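Local coordinates for protein ethylbenzene dehydrogenase alpha-subunit (Aromatoleum aromaticum, PDB 2IVF) that forms the molybdenum-containing subunit of a molybdopterin oxidoreductase, carrying a molybdenum atom, two pterin guanine dinucleotide cofactors and an iron/sulfur cluster, at residues A[88-100]-A[104-116]. Sequence-based numbering, arbitrary orientation.
With SF4 (iron/sulfur cluster), chain K.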
loop_
_atom_site.group_PDB
_atom_site.type_symbol
_atom_site.label_atom_id
_atom_site.label_comp_id
_atom_site.label_asym_id
_atom_site.label_seq_id
_atom_site.Cartn_x
_atom_site.Cartn_y
_atom_site.Cartn_z
ATOM N N PRO A 88 -9.941 5.896 -3.401
ATOM C CA PRO A 88 -10.122 7.331 -3.632
ATOM C C PRO A 88 -8.794 8.020 -3.425
ATOM O O PRO A 88 -8.036 7.606 -2.553
ATOM C CB PRO A 88 -11.124 7.712 -2.564
ATOM C CG PRO A 88 -11.964 6.524 -2.404
ATOM C CD PRO A 88 -10.998 5.356 -2.515
ATOM N N GLN A 89 -8.477 9.022 -4.243
ATOM C CA GLN A 89 -7.146 9.641 -4.135
ATOM C C GLN A 89 -6.979 10.184 -2.738
ATOM O O GLN A 89 -7.845 10.883 -2.263
ATOM C CB GLN A 89 -6.964 10.719 -5.196
ATOM C CG GLN A 89 -5.598 10.708 -5.857
ATOM C CD GLN A 89 -4.568 11.455 -5.060
ATOM O OE1 GLN A 89 -4.907 12.340 -4.276
ATOM N NE2 GLN A 89 -3.281 11.095 -5.244
ATOM N N GLY A 90 -5.886 9.856 -2.047
ATOM C CA GLY A 90 -5.833 10.211 -0.635
ATOM C C GLY A 90 -5.767 11.714 -0.419
ATOM O O GLY A 90 -6.291 12.234 0.580
ATOM N N SER A 91 -5.115 12.412 -1.349
ATOM C CA SER A 91 -4.929 13.860 -1.310
ATOM C C SER A 91 -4.440 14.270 0.044
ATOM O O SER A 91 -4.890 15.275 0.622
ATOM C CB SER A 91 -6.203 14.688 -1.626
ATOM O OG SER A 91 -6.541 14.513 -2.954
ATOM N N CYS A 92 -3.497 13.483 0.529
ATOM C CA CYS A 92 -2.933 13.678 1.837
ATOM C C CYS A 92 -1.901 14.755 1.828
ATOM O O CYS A 92 -0.955 14.656 1.063
ATOM C CB CYS A 92 -2.263 12.382 2.259
ATOM S SG CYS A 92 -3.251 10.927 2.075
ATOM N N LYS A 93 -2.070 15.768 2.684
ATOM C CA LYS A 93 -1.156 16.874 2.797
ATOM C C LYS A 93 -0.000 16.506 3.731
ATOM O O LYS A 93 -0.237 16.108 4.887
ATOM C CB LYS A 93 -1.864 18.094 3.341
ATOM C CG LYS A 93 -0.977 19.374 3.255
ATOM C CD LYS A 93 -1.784 20.665 3.522
ATOM C CE LYS A 93 -2.259 20.731 4.980
ATOM N NZ LYS A 93 -2.670 22.094 5.442
ATOM N N PHE A 94 1.214 16.606 3.213
ATOM C CA PHE A 94 2.415 16.344 3.996
ATOM C C PHE A 94 3.289 17.558 4.141
ATOM O O PHE A 94 3.336 18.426 3.276
ATOM C CB PHE A 94 3.273 15.277 3.332
ATOM C CG PHE A 94 2.790 13.868 3.568
ATOM C CD1 PHE A 94 1.650 13.439 3.004
ATOM C CD2 PHE A 94 3.484 13.003 4.403
ATOM C CE1 PHE A 94 1.208 12.164 3.196
ATOM C CE2 PHE A 94 3.045 11.725 4.603
ATOM C CZ PHE A 94 1.891 11.309 4.005
ATOM N N TYR A 95 4.030 17.542 5.229
ATOM C CA TYR A 95 5.181 18.398 5.403
ATOM C C TYR A 95 6.283 17.643 4.738
ATOM O O TYR A 95 6.476 16.455 5.013
ATOM C CB TYR A 95 5.510 18.549 6.849
ATOM C CG TYR A 95 4.501 19.300 7.635
ATOM C CD1 TYR A 95 4.111 20.604 7.262
ATOM C CD2 TYR A 95 3.970 18.761 8.800
ATOM C CE1 TYR A 95 3.187 21.301 8.005
ATOM C CE2 TYR A 95 3.116 19.471 9.552
ATOM C CZ TYR A 95 2.710 20.731 9.154
ATOM O OH TYR A 95 1.795 21.419 9.909
ATOM N N VAL A 96 6.963 18.313 3.828
ATOM C CA VAL A 96 8.155 17.784 3.160
ATOM C C VAL A 96 9.362 18.481 3.736
ATOM O O VAL A 96 9.501 19.732 3.642
ATOM C CB VAL A 96 8.064 17.993 1.633
ATOM C CG1 VAL A 96 9.366 17.444 0.897
ATOM C CG2 VAL A 96 6.772 17.280 1.137
ATOM N N TYR A 97 10.229 17.700 4.379
ATOM C CA TYR A 97 11.357 18.245 5.158
ATOM C C TYR A 97 12.617 18.157 4.335
ATOM O O TYR A 97 13.021 17.077 3.933
ATOM C CB TYR A 97 11.602 17.460 6.444
ATOM C CG TYR A 97 10.486 17.484 7.428
ATOM C CD1 TYR A 97 9.375 16.662 7.253
ATOM C CD2 TYR A 97 10.579 18.250 8.575
ATOM C CE1 TYR A 97 8.373 16.640 8.152
ATOM C CE2 TYR A 97 9.544 18.245 9.535
ATOM C CZ TYR A 97 8.454 17.430 9.307
ATOM O OH TYR A 97 7.430 17.396 10.197
ATOM N N VAL A 98 13.203 19.310 4.049
ATOM C CA VAL A 98 14.359 19.375 3.171
ATOM C C VAL A 98 15.560 19.691 4.027
ATOM O O VAL A 98 15.500 20.566 4.872
ATOM C CB VAL A 98 14.190 20.474 2.109
ATOM C CG1 VAL A 98 15.510 20.692 1.314
ATOM C CG2 VAL A 98 13.012 20.168 1.207
ATOM N N ARG A 99 16.654 18.982 3.814
ATOM C CA ARG A 99 17.876 19.429 4.368
ATOM C C ARG A 99 19.059 19.102 3.482
ATOM O O ARG A 99 19.040 18.141 2.710
ATOM C CB ARG A 99 18.046 18.946 5.807
ATOM C CG ARG A 99 18.157 17.517 5.966
ATOM C CD ARG A 99 18.186 17.158 7.448
ATOM N NE ARG A 99 18.647 15.798 7.540
ATOM C CZ ARG A 99 18.570 15.008 8.604
ATOM N NH1 ARG A 99 18.015 15.409 9.753
ATOM N NH2 ARG A 99 19.061 13.776 8.481
ATOM N N ASN A 100 20.054 19.984 3.545
ATOM C CA ASN A 100 21.211 19.854 2.681
ATOM C C ASN A 100 20.744 19.712 1.231
ATOM O O ASN A 100 21.290 18.917 0.498
ATOM C CB ASN A 100 22.023 18.620 3.113
ATOM C CG ASN A 100 22.422 18.660 4.604
ATOM O OD1 ASN A 100 22.760 19.717 5.136
ATOM N ND2 ASN A 100 22.397 17.500 5.267
ATOM N N TRP A 104 14.618 14.965 2.957
ATOM C CA TRP A 104 15.003 14.049 4.005
ATOM C C TRP A 104 13.852 13.114 4.381
ATOM O O TRP A 104 14.020 11.908 4.431
ATOM C CB TRP A 104 15.444 14.858 5.198
ATOM C CG TRP A 104 15.545 14.090 6.428
ATOM C CD1 TRP A 104 16.122 12.875 6.613
ATOM C CD2 TRP A 104 15.061 14.509 7.686
ATOM N NE1 TRP A 104 15.979 12.498 7.943
ATOM C CE2 TRP A 104 15.353 13.505 8.614
ATOM C CE3 TRP A 104 14.364 15.623 8.113
ATOM C CZ2 TRP A 104 14.986 13.604 9.931
ATOM C CZ3 TRP A 104 14.045 15.734 9.440
ATOM C CH2 TRP A 104 14.332 14.734 10.317
ATOM N N ARG A 105 12.678 13.688 4.649
ATOM C CA ARG A 105 11.516 12.881 5.027
ATOM C C ARG A 105 10.274 13.716 4.852
ATOM O O ARG A 105 10.359 14.919 4.530
ATOM C CB ARG A 105 11.605 12.451 6.487
ATOM C CG ARG A 105 11.417 13.590 7.424
ATOM C CD ARG A 105 11.520 13.143 8.838
ATOM N NE ARG A 105 10.374 12.360 9.285
ATOM C CZ ARG A 105 9.282 12.851 9.886
ATOM N NH1 ARG A 105 9.125 14.134 10.075
ATOM N NH2 ARG A 105 8.333 12.038 10.282
ATOM N N GLU A 106 9.136 13.053 5.067
ATOM C CA GLU A 106 7.842 13.709 5.028
ATOM C C GLU A 106 7.017 13.245 6.218
ATOM O O GLU A 106 7.291 12.203 6.827
ATOM C CB GLU A 106 7.140 13.361 3.721
ATOM C CG GLU A 106 7.030 11.836 3.453
ATOM C CD GLU A 106 8.135 11.344 2.567
ATOM O OE1 GLU A 106 8.102 11.600 1.340
ATOM O OE2 GLU A 106 9.051 10.680 3.077
ATOM N N GLU A 107 6.003 14.029 6.551
ATOM C CA GLU A 107 5.079 13.663 7.587
ATOM C C GLU A 107 3.737 14.357 7.372
ATOM O O GLU A 107 3.686 15.535 6.972
ATOM C CB GLU A 107 5.671 14.060 8.945
ATOM C CG GLU A 107 4.773 13.731 10.137
ATOM C CD GLU A 107 5.436 13.767 11.507
ATOM O OE1 GLU A 107 6.683 13.925 11.636
ATOM O OE2 GLU A 107 4.679 13.657 12.505
ATOM N N GLN A 108 2.666 13.669 7.754
ATOM C CA GLN A 108 1.323 14.197 7.535
ATOM C C GLN A 108 1.151 15.478 8.303
ATOM O O GLN A 108 1.518 15.559 9.457
ATOM C CB GLN A 108 0.242 13.245 8.019
ATOM C CG GLN A 108 0.179 11.926 7.287
ATOM C CD GLN A 108 0.917 10.797 8.027
ATOM O OE1 GLN A 108 2.088 10.957 8.467
ATOM N NE2 GLN A 108 0.231 9.631 8.155
ATOM N N ALA A 109 0.523 16.466 7.671
ATOM C CA ALA A 109 0.192 17.685 8.367
ATOM C C ALA A 109 -0.975 17.461 9.327
ATOM O O ALA A 109 -0.983 18.048 10.382
ATOM C CB ALA A 109 -0.095 18.823 7.364
ATOM N N ALA A 110 -1.921 16.596 8.967
ATOM C CA ALA A 110 -3.076 16.276 9.830
ATOM C C ALA A 110 -3.862 17.571 10.162
ATOM O O ALA A 110 -4.055 17.958 11.327
ATOM C CB ALA A 110 -2.583 15.531 11.134
ATOM N N GLN A 111 -4.296 18.239 9.102
ATOM C CA GLN A 111 -5.019 19.501 9.173
ATOM C C GLN A 111 -6.279 19.420 8.294
ATOM O O GLN A 111 -6.627 20.378 7.608
ATOM C CB GLN A 111 -4.103 20.656 8.705
ATOM C CG GLN A 111 -2.956 20.921 9.676
ATOM C CD GLN A 111 -2.057 22.048 9.292
ATOM O OE1 GLN A 111 -1.838 22.333 8.137
ATOM N NE2 GLN A 111 -1.538 22.728 10.296
ATOM N N THR A 112 -6.972 18.293 8.365
ATOM C CA THR A 112 -8.222 18.105 7.606
ATOM C C THR A 112 -9.357 17.865 8.588
ATOM O O THR A 112 -9.591 16.746 9.025
ATOM C CB THR A 112 -8.100 16.978 6.609
ATOM O OG1 THR A 112 -6.919 17.171 5.846
ATOM C CG2 THR A 112 -9.339 16.901 5.703
ATOM N N PRO A 113 -10.040 18.938 8.983
ATOM C CA PRO A 113 -11.123 18.823 9.966
ATOM C C PRO A 113 -12.348 18.024 9.510
ATOM O O PRO A 113 -12.491 17.761 8.339
ATOM C CB PRO A 113 -11.509 20.281 10.229
ATOM C CG PRO A 113 -10.289 21.061 9.872
ATOM C CD PRO A 113 -9.823 20.344 8.611
ATOM N N ALA A 114 -13.198 17.650 10.461
ATOM C CA ALA A 114 -14.488 17.053 10.138
ATOM C C ALA A 114 -15.407 18.081 9.430
ATOM O O ALA A 114 -15.242 19.305 9.579
ATOM C CB ALA A 114 -15.145 16.551 11.461
ATOM N N CYS A 115 -16.426 17.561 8.744
ATOM C CA CYS A 115 -17.453 18.380 8.120
ATOM C C CYS A 115 -18.219 19.203 9.126
ATOM O O CYS A 115 -18.573 20.351 8.821
ATOM C CB CYS A 115 -18.389 17.496 7.282
ATOM S SG CYS A 115 -19.310 16.285 8.177
ATOM N N ASN A 116 -18.460 18.625 10.302
ATOM C CA ASN A 116 -18.994 19.325 11.448
ATOM C C ASN A 116 -18.708 18.577 12.768
ATOM O O ASN A 116 -18.167 17.486 12.748
ATOM C CB ASN A 116 -20.476 19.629 11.275
ATOM C CG ASN A 116 -21.302 18.438 11.226
ATOM O OD1 ASN A 116 -21.795 18.066 10.133
ATOM N ND2 ASN A 116 -21.558 17.824 12.392
HETATM FE FE1 SF4 K . -0.597 7.435 0.294
HETATM FE FE2 SF4 K . -2.054 9.697 0.663
HETATM FE FE3 SF4 K . 0.159 9.798 -0.817
HETATM FE FE4 SF4 K . -2.052 8.475 -1.760
HETATM S S1 SF4 K . -1.860 10.708 -1.451
HETATM S S2 SF4 K . 0.188 7.752 -1.805
HETATM S S3 SF4 K . -2.883 7.669 0.212
HETATM S S4 SF4 K . 0.071 9.340 1.439
HETATM O O HOH W 1 -2.513 15.287 6.431
HETATM O O HOH W 2 0.725 19.972 11.810
#
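A beta hairpin beside the iron/sulfur cluster pairs Y95 with E107 and Y97 with R105 as its antiparallel hydrogen-bonded pairs, with a classic beta bulge near its turn, where W104 and R105 both face Y97. There W104 N binds Y97 O at 2.8 Å, while R105 N reaches the same oxygen only weakly. The bulge carries W104: R99 lays its guanidinium flat on one face of the indole, planes 9° apart, with CZ 3.5 Å from the centroid of the five-membered ring, a cation-pi stack, while R105 CD sits over the rim of the opposite face. R99 NH1 donates to E71 O and K73 O, which should fix the rotation of the guanidinium over the indole. The six-membered edge of W104 also turns toward the Y97 ring in an offset edge-to-face pair, planes at 81°. R105 runs alongside Y97, then bends at chi3 (-72°) and grips E107 OE1 end-on with NH1 and NH2, the latter at 2.8 Å.

Toward the cluster, the Q108 chain lies beside F94, its CG over the ring face, and F94 CE1 comes within 3.5 Å of SF4 S4. Just before the strand, C92 SG binds iron FE2 at 2.2 Å. Past the strand ends, A109 N donates almost straight to K93 O, which also receives a water held by A110 N. A109 CB sits over the Y95 ring, and K93 NZ reaches Q111 OE1 at 2.8 Å, with E765 O as a further acceptor.

The beta-subunit packs against the Y95, R105 and E107 side: its R217 and R228 form salt bridges to E107, and its P348 O accepts from Y97 OH. Within the chain, strand 94-99 is the middle of a three-stranded antiparallel sheet, between strands 76-80 and 102-108.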